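Local coordinates for protein Cys-Gly metallodipeptidase DUG1 (PDB 4G1P) that hydrolyses the dipeptide Cys-Gly as a zinc-dependent metallopeptidase and acts as the catalytic component of the glutathione-degrading complex of yeast, at residues 229-234 / 334-339; 216-221 / 344-349; 112-117 / 450-455. All blocks are in the same frame, centred on the assembly; numbering follows the deposited sequence.

Contact 1. Residues 229-234 / 334-339; sequences SADLHS and KTVIPA. With CYS (cysteine), chain E.
Leu232 and Ile337 form the hydrogen-bonded pair of a short two-stranded antiparallel ribbon, the nearly straight Ile337 N to Leu232 O bond being 2.7 Å long and answered by Leu232 N to Ile337 O. The ribbon belongs to the lid domain of an M20 peptidase and illustrates how a small sheet can carry residues to a partner subunit. On one face Leu232 CB meets Ile337 CB at 3.9 Å, and Ile337 CG1 leans on Ser234 CB. Asp231 extends the ladder with its side chain: OD1 accepts the amide of Ala339, N to OD1 2.8 Å, nearly in line with the carboxylate C-O bond, while its CB touches Val336 CG2 at 3.5 Å. An alanine in place of Asp231 would probably leave the Ala339 amide without this acceptor and the CG2 methyl of Val336 with less to pack on. At the far end His233 meets the ring of His450 of the second subunit, while its ND1 is held by the amides of Gly235 and Ile236. At that subunit's bound cysteine, Thr335 OG1 lies 3.2 Å from the ligand CA, and the ligand O approaches the imidazole edge, 3.7 Å from His233 CE1.

Contact 2. Residues 216-221 / 344-349; sequences RGCNYY and KFSIRT. With CYS (cysteine), chain B.
Asn219 pairs with Ile347, and Tyr221 with Phe345, through backbone hydrogen bonds such as Asn219 N to Ile347 O (2.9 Å), which zip strands 217-221 and 344-349 into an antiparallel ladder. Apolar contacts gather on the face of Tyr221, Phe345 and Ile347, which helix 355-371 partly covers. There Tyr221 CB sits over the Phe345 ring as a CH-pi contact, 3.8 Å from the centroid, and the two rings, tilted by 29°, barely overlap. On the other face Ser346 CB meets Tyr220 CD2 at 3.6 Å; Tyr220 OH goes on to Lys334 O of the second subunit, and Ser346 OG to His322. At one end the aliphatic CB of Arg348 lies over a face of the Arg216 guanidinium, the two like charges staying apart; Arg216 NH2 donates to Tyr316 O. Arg348 bends at chi2 (-70°), its guanidinium taking Cys218 SG over the centre of one face. At its edge Arg348 NH1 donates to O of the bound cysteine at 2.8 Å, while NH2 bonds Ser234 OG of the second subunit. Cys218 SG stands 3.7 Å from the ligand SG. Arg348 and Cys218 thus form part of the cysteine pocket on the lid-domain side of this M20 peptidase.

Contact 3. Residues 112-117 / 450-455; sequences DGWDTE and HSINEK. With ZN (zinc ion), chain C; GLY (glycine), chain D; CYS (cysteine), chain B.
Trp114 lies flat against the backbone of Ile452 and Asn453, and this indole-on-main-chain packing is the tight part of a contact between two irregular loops. Asn453 N sits over the centre of the indole face, 3.4 Å from Trp114 CD2. Beside it Ile452 CA forms a CH-pi contact, 3.8 Å from the centroid of the five-membered ring, and Ile452 CG2 reaches Trp114 CD1 at 3.4 Å. That methyl is anti to its carbonyl carbon, while CG1 stands between the backbone N and carbonyl carbon (chi1 51°), which sends CD1 toward Gly113 O instead.

The outer part is looser: in the dimer, Asp112, Gly113 and Asp115 are exposed, and the polar link there is a single bond, Asp115 N to Asn453 OD1, 2.8 Å long and nearly straight, with the amide N-H meeting an in-plane lone pair. The Asp115 carboxylate is turned steeply, by 75°, from the Asn453 amide plane, and Asp115 OD1 is 3.7 Å from Asn453 ND2.

Inward the contact is buried again. Glu454, whose CB touches Trp114 CH2, sends its carboxylate to Arg133 and to the amides of Gly134, Thr136 and Asp137, so it is a second-shell residue behind a metal ligand. Beyond the indole, His450 NE2 binds zinc at 2.0 Å; Asp137 and Glu172 complete the protein ligands, and N of the bound glycine approaches the metal at 2.6 Å. A histidine on one zinc ion, with an aspartate bridging that ion to a second, is characteristic of the binuclear active site of M20 metallopeptidases.

In the fold
From the N terminus the chain first passes 112-117, in the loop after strand 96-102 of the catalytic domain, and meets this loop again at 450-455, so contact 3 closes the longest loop, of 332 intervening residues. Within that loop the lid domain begins with strand 210-226, and contact 2 shuts a second loop against strand 340-349. Contact 1 lies further in, pairing the two short strands that follow 210-226 and precede 340-349. The three therefore nest without crossing. Contacts 2 and 3 meet at one bound cysteine, their nearest atoms about 6 Å apart, whereas contact 1, its centre about 30 Å from that of contact 2, serves the second subunit's site.

Contact 1. Residues 229-234 / 334-339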
# COMPACT_ATOMS: atom_id res chain seq x y z
N SER A 229 16.30 -0.07 -11.26
CA SER A 229 16.34 -1.47 -10.86
C SER A 229 15.99 -1.65 -9.39
O SER A 229 15.72 -2.74 -8.93
CB SER A 229 17.69 -2.10 -11.18
OG SER A 229 18.75 -1.39 -10.57
N ALA A 230 15.99 -0.55 -8.65
CA ALA A 230 15.57 -0.56 -7.26
C ALA A 230 15.06 0.83 -6.86
O ALA A 230 15.26 1.80 -7.59
CB ALA A 230 16.70 -1.00 -6.38
N ASP A 231 14.39 0.91 -5.72
CA ASP A 231 13.83 2.18 -5.27
C ASP A 231 14.94 3.22 -5.19
O ASP A 231 16.11 2.89 -4.98
CB ASP A 231 13.11 2.03 -3.93
CG ASP A 231 11.74 1.34 -4.05
OD1 ASP A 231 11.29 1.07 -5.18
OD2 ASP A 231 11.10 1.07 -3.00
N LEU A 232 14.59 4.48 -5.40
CA LEU A 232 15.58 5.54 -5.42
C LEU A 232 15.24 6.57 -4.36
O LEU A 232 14.06 6.88 -4.13
CB LEU A 232 15.62 6.23 -6.79
CG LEU A 232 16.07 5.40 -8.00
CD1 LEU A 232 16.08 6.25 -9.25
CD2 LEU A 232 17.43 4.79 -7.79
N HIS A 233 16.27 7.07 -3.69
CA HIS A 233 16.11 8.18 -2.76
C HIS A 233 15.53 9.34 -3.56
O HIS A 233 16.11 9.75 -4.56
CB HIS A 233 17.47 8.55 -2.16
CG HIS A 233 17.41 9.59 -1.10
ND1 HIS A 233 17.04 10.90 -1.37
CD2 HIS A 233 17.67 9.54 0.22
CE1 HIS A 233 17.07 11.60 -0.25
NE2 HIS A 233 17.45 10.80 0.73
N SER A 234 14.39 9.85 -3.14
CA SER A 234 13.70 10.81 -4.00
C SER A 234 14.39 12.17 -4.05
O SER A 234 14.01 13.01 -4.86
CB SER A 234 12.22 10.96 -3.64
OG SER A 234 12.05 11.79 -2.51
N LYS A 334 7.41 8.95 3.27
CA LYS A 334 8.60 8.24 2.82
C LYS A 334 9.11 8.88 1.52
O LYS A 334 8.39 8.98 0.52
CB LYS A 334 8.31 6.75 2.64
CG LYS A 334 9.56 5.85 2.50
CD LYS A 334 9.14 4.43 2.19
CE LYS A 334 10.23 3.37 2.44
NZ LYS A 334 9.63 2.03 2.83
N THR A 335 10.36 9.32 1.54
CA THR A 335 10.94 10.02 0.41
C THR A 335 11.61 9.02 -0.49
O THR A 335 12.84 8.84 -0.43
CB THR A 335 11.98 11.03 0.86
OG1 THR A 335 12.75 10.48 1.92
CG2 THR A 335 11.33 12.30 1.35
N VAL A 336 10.81 8.40 -1.33
CA VAL A 336 11.29 7.34 -2.20
C VAL A 336 10.67 7.43 -3.59
O VAL A 336 9.52 7.83 -3.75
CB VAL A 336 11.01 5.94 -1.58
CG1 VAL A 336 9.52 5.75 -1.36
CG2 VAL A 336 11.57 4.86 -2.45
N ILE A 337 11.45 7.07 -4.60
CA ILE A 337 10.95 6.90 -5.95
C ILE A 337 10.81 5.40 -6.19
O ILE A 337 11.80 4.70 -6.36
CB ILE A 337 11.93 7.52 -6.96
CG1 ILE A 337 11.98 9.04 -6.78
CG2 ILE A 337 11.54 7.19 -8.37
CD1 ILE A 337 12.91 9.74 -7.74
N PRO A 338 9.56 4.89 -6.17
CA PRO A 338 9.35 3.45 -6.37
C PRO A 338 9.87 2.99 -7.72
O PRO A 338 9.73 3.72 -8.70
CB PRO A 338 7.83 3.30 -6.28
CG PRO A 338 7.40 4.48 -5.41
CD PRO A 338 8.31 5.60 -5.80
N ALA A 339 10.45 1.80 -7.77
CA ALA A 339 11.10 1.28 -8.98
C ALA A 339 10.12 0.62 -9.93
O ALA A 339 10.22 0.78 -11.15
CB ALA A 339 12.20 0.31 -8.62
N CYS E . 15.36 11.82 4.25
CA CYS E . 14.30 12.64 3.71
C CYS E . 14.77 13.25 2.38
O CYS E . 15.81 13.90 2.31
CB CYS E . 13.87 13.72 4.71
SG CYS E . 12.54 14.74 4.16

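Contact 2. Residues 216-221 / 344-349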
# COMPACT_ATOMS: atom_id res chain seq x y z
N ARG A 216 -23.27 -8.84 -13.49
CA ARG A 216 -22.22 -8.27 -14.30
C ARG A 216 -21.00 -9.16 -14.20
O ARG A 216 -20.79 -9.80 -13.18
CB ARG A 216 -21.81 -6.92 -13.76
CG ARG A 216 -22.72 -5.79 -14.02
CD ARG A 216 -22.42 -4.81 -12.94
NE ARG A 216 -22.28 -3.44 -13.38
CZ ARG A 216 -21.95 -2.45 -12.57
NH1 ARG A 216 -21.69 -2.70 -11.29
NH2 ARG A 216 -21.87 -1.21 -13.03
N GLY A 217 -20.20 -9.18 -15.25
CA GLY A 217 -18.92 -9.85 -15.18
C GLY A 217 -17.87 -8.92 -14.60
O GLY A 217 -18.16 -7.80 -14.18
N CYS A 218 -16.63 -9.40 -14.57
CA CYS A 218 -15.56 -8.61 -14.00
C CYS A 218 -14.21 -8.94 -14.65
O CYS A 218 -13.79 -10.09 -14.70
CB CYS A 218 -15.49 -8.79 -12.47
SG CYS A 218 -14.32 -7.67 -11.65
N ASN A 219 -13.55 -7.91 -15.17
CA ASN A 219 -12.21 -8.06 -15.70
C ASN A 219 -11.24 -7.26 -14.84
O ASN A 219 -11.38 -6.04 -14.70
CB ASN A 219 -12.14 -7.62 -17.16
CG ASN A 219 -12.69 -8.67 -18.12
OD1 ASN A 219 -13.52 -9.49 -17.74
ND2 ASN A 219 -12.21 -8.66 -19.36
N TYR A 220 -10.29 -7.95 -14.22
CA TYR A 220 -9.40 -7.27 -13.29
C TYR A 220 -8.03 -7.11 -13.91
O TYR A 220 -7.39 -8.09 -14.32
CB TYR A 220 -9.32 -8.04 -11.98
CG TYR A 220 -8.93 -7.18 -10.80
CD1 TYR A 220 -7.63 -6.75 -10.63
CD2 TYR A 220 -9.86 -6.81 -9.85
CE1 TYR A 220 -7.26 -5.97 -9.55
CE2 TYR A 220 -9.51 -6.03 -8.77
CZ TYR A 220 -8.20 -5.61 -8.62
OH TYR A 220 -7.83 -4.84 -7.55
N TYR A 221 -7.57 -5.86 -13.99
CA TYR A 221 -6.31 -5.54 -14.65
C TYR A 221 -5.27 -4.93 -13.71
O TYR A 221 -5.60 -4.32 -12.68
CB TYR A 221 -6.55 -4.58 -15.83
CG TYR A 221 -7.47 -5.13 -16.88
CD1 TYR A 221 -7.01 -6.02 -17.83
CD2 TYR A 221 -8.80 -4.76 -16.92
CE1 TYR A 221 -7.85 -6.54 -18.79
CE2 TYR A 221 -9.66 -5.28 -17.88
CZ TYR A 221 -9.18 -6.17 -18.81
OH TYR A 221 -10.03 -6.69 -19.77
N LYS A 344 -3.92 -1.02 -9.95
CA LYS A 344 -5.02 -1.99 -9.93
C LYS A 344 -6.35 -1.35 -10.34
O LYS A 344 -6.77 -0.34 -9.78
CB LYS A 344 -5.13 -2.62 -8.54
CG LYS A 344 -3.82 -3.23 -8.02
CD LYS A 344 -3.38 -4.40 -8.87
CE LYS A 344 -2.06 -4.98 -8.42
NZ LYS A 344 -2.11 -5.44 -7.03
N PHE A 345 -7.01 -1.94 -11.33
CA PHE A 345 -8.33 -1.47 -11.75
C PHE A 345 -9.16 -2.58 -12.42
O PHE A 345 -8.63 -3.46 -13.11
CB PHE A 345 -8.22 -0.25 -12.68
CG PHE A 345 -7.61 -0.56 -14.02
CD1 PHE A 345 -6.24 -0.67 -14.17
CD2 PHE A 345 -8.41 -0.75 -15.13
CE1 PHE A 345 -5.69 -0.96 -15.40
CE2 PHE A 345 -7.86 -1.04 -16.36
CZ PHE A 345 -6.50 -1.14 -16.50
N SER A 346 -10.46 -2.54 -12.22
CA SER A 346 -11.32 -3.54 -12.84
C SER A 346 -12.51 -2.93 -13.59
O SER A 346 -12.95 -1.80 -13.31
CB SER A 346 -11.79 -4.56 -11.81
OG SER A 346 -12.42 -3.90 -10.74
N ILE A 347 -13.02 -3.69 -14.55
CA ILE A 347 -14.20 -3.29 -15.29
C ILE A 347 -15.32 -4.30 -15.08
O ILE A 347 -15.13 -5.51 -15.22
CB ILE A 347 -13.90 -3.15 -16.79
CG1 ILE A 347 -12.77 -2.12 -17.01
CG2 ILE A 347 -15.15 -2.74 -17.53
CD1 ILE A 347 -12.30 -1.98 -18.46
N ARG A 348 -16.49 -3.79 -14.70
CA ARG A 348 -17.68 -4.62 -14.60
C ARG A 348 -18.30 -4.75 -15.98
O ARG A 348 -18.70 -3.76 -16.58
CB ARG A 348 -18.67 -4.02 -13.61
CG ARG A 348 -18.16 -3.99 -12.16
CD ARG A 348 -18.07 -5.38 -11.55
NE ARG A 348 -17.36 -5.34 -10.27
CZ ARG A 348 -17.22 -6.36 -9.44
NH1 ARG A 348 -17.78 -7.55 -9.70
NH2 ARG A 348 -16.53 -6.19 -8.31
N THR A 349 -18.36 -5.97 -16.49
CA THR A 349 -18.87 -6.16 -17.84
C THR A 349 -20.37 -6.44 -17.90
O THR A 349 -20.95 -7.00 -16.97
CB THR A 349 -18.11 -7.27 -18.56
OG1 THR A 349 -18.40 -8.52 -17.94
CG2 THR A 349 -16.61 -7.03 -18.47
N CYS B . -15.75 -10.71 -5.59
CA CYS B . -15.19 -10.08 -6.76
C CYS B . -16.21 -9.09 -7.34
O CYS B . -17.35 -9.45 -7.62
CB CYS B . -14.77 -11.13 -7.79
SG CYS B . -14.01 -10.47 -9.25

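Contact 3. Residues 112-117 / 450-455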
# COMPACT_ATOMS: atom_id res chain seq x y z
N ASP A 112 -8.27 -2.23 10.35
CA ASP A 112 -8.88 -1.63 9.17
C ASP A 112 -10.04 -0.73 9.57
O ASP A 112 -10.52 0.05 8.76
CB ASP A 112 -9.41 -2.68 8.18
CG ASP A 112 -8.32 -3.60 7.65
OD1 ASP A 112 -7.13 -3.22 7.70
OD2 ASP A 112 -8.68 -4.71 7.17
N GLY A 113 -10.52 -0.86 10.80
CA GLY A 113 -11.65 -0.06 11.25
C GLY A 113 -12.81 -0.86 11.83
O GLY A 113 -13.85 -0.30 12.18
N TRP A 114 -12.63 -2.17 11.94
CA TRP A 114 -13.61 -3.07 12.52
C TRP A 114 -13.92 -2.75 13.97
O TRP A 114 -13.03 -2.42 14.73
CB TRP A 114 -13.09 -4.50 12.46
CG TRP A 114 -13.24 -5.12 11.12
CD1 TRP A 114 -12.48 -4.87 10.01
CD2 TRP A 114 -14.21 -6.09 10.74
NE1 TRP A 114 -12.92 -5.63 8.96
CE2 TRP A 114 -13.98 -6.39 9.38
CE3 TRP A 114 -15.24 -6.74 11.41
CZ2 TRP A 114 -14.75 -7.31 8.68
CZ3 TRP A 114 -16.01 -7.66 10.72
CH2 TRP A 114 -15.76 -7.94 9.36
N ASP A 115 -15.19 -2.86 14.34
CA ASP A 115 -15.59 -2.59 15.72
C ASP A 115 -15.36 -3.83 16.57
O ASP A 115 -15.16 -3.75 17.77
CB ASP A 115 -17.05 -2.13 15.80
CG ASP A 115 -17.26 -0.71 15.24
OD1 ASP A 115 -16.36 -0.19 14.54
OD2 ASP A 115 -18.32 -0.12 15.51
N THR A 116 -15.35 -4.98 15.92
CA THR A 116 -15.12 -6.24 16.59
C THR A 116 -14.05 -6.95 15.82
O THR A 116 -13.70 -6.54 14.73
CB THR A 116 -16.38 -7.14 16.55
OG1 THR A 116 -16.94 -7.09 15.24
CG2 THR A 116 -17.41 -6.66 17.52
N GLU A 117 -13.53 -8.02 16.37
CA GLU A 117 -12.51 -8.78 15.70
C GLU A 117 -13.14 -9.61 14.59
O GLU A 117 -13.99 -10.47 14.84
CB GLU A 117 -11.82 -9.65 16.74
CG GLU A 117 -11.78 -8.93 18.08
CD GLU A 117 -11.12 -9.74 19.17
OE1 GLU A 117 -9.94 -10.12 18.97
OE2 GLU A 117 -11.78 -9.99 20.21
N HIS A 450 -16.84 -7.30 1.60
CA HIS A 450 -15.57 -6.74 1.14
C HIS A 450 -15.21 -5.47 1.89
O HIS A 450 -14.36 -4.69 1.44
CB HIS A 450 -15.59 -6.48 -0.37
CG HIS A 450 -15.73 -7.71 -1.20
ND1 HIS A 450 -15.36 -7.76 -2.53
CD2 HIS A 450 -16.21 -8.94 -0.90
CE1 HIS A 450 -15.59 -8.97 -3.00
NE2 HIS A 450 -16.11 -9.71 -2.03
N SER A 451 -15.85 -5.25 3.02
CA SER A 451 -15.67 -4.03 3.77
C SER A 451 -15.44 -4.32 5.26
O SER A 451 -15.25 -5.48 5.63
CB SER A 451 -16.87 -3.12 3.55
OG SER A 451 -16.60 -1.81 4.01
N ILE A 452 -15.45 -3.29 6.10
CA ILE A 452 -15.36 -3.49 7.55
C ILE A 452 -16.73 -3.75 8.13
O ILE A 452 -17.74 -3.27 7.59
CB ILE A 452 -14.78 -2.27 8.29
CG1 ILE A 452 -15.52 -1.00 7.89
CG2 ILE A 452 -13.26 -2.15 8.06
CD1 ILE A 452 -15.19 0.19 8.75
N ASN A 453 -16.76 -4.50 9.23
CA ASN A 453 -17.99 -4.79 9.97
C ASN A 453 -19.03 -5.55 9.15
O ASN A 453 -20.22 -5.25 9.24
CB ASN A 453 -18.61 -3.49 10.53
CG ASN A 453 -17.68 -2.74 11.47
OD1 ASN A 453 -17.07 -3.33 12.36
ND2 ASN A 453 -17.58 -1.43 11.29
N GLU A 454 -18.59 -6.52 8.36
CA GLU A 454 -19.50 -7.34 7.57
C GLU A 454 -20.51 -8.01 8.50
O GLU A 454 -20.15 -8.67 9.48
CB GLU A 454 -18.73 -8.41 6.79
CG GLU A 454 -19.57 -9.16 5.77
CD GLU A 454 -18.87 -10.38 5.20
OE1 GLU A 454 -17.64 -10.32 5.00
OE2 GLU A 454 -19.54 -11.42 4.97
N LYS A 455 -21.79 -7.84 8.18
CA LYS A 455 -22.86 -8.30 9.05
C LYS A 455 -23.85 -9.15 8.27
O LYS A 455 -23.94 -9.07 7.04
CB LYS A 455 -23.60 -7.11 9.64
CG LYS A 455 -24.93 -6.80 8.94
CD LYS A 455 -24.99 -5.35 8.47
CE LYS A 455 -26.41 -4.92 8.12
NZ LYS A 455 -26.97 -5.66 6.96
ZN ZN C . -16.76 -11.63 -2.07
N GLY D . -18.18 -10.65 -4.00
CA GLY D . -17.43 -11.85 -4.33
C GLY D . -16.77 -11.55 -5.64
O GLY D . -17.18 -12.06 -6.69
N CYS B . -15.75 -10.71 -5.59
CA CYS B . -15.19 -10.08 -6.76
C CYS B . -16.21 -9.09 -7.34
O CYS B . -17.35 -9.45 -7.62
CB CYS B . -14.77 -11.13 -7.79
SG CYS B . -14.01 -10.47 -9.25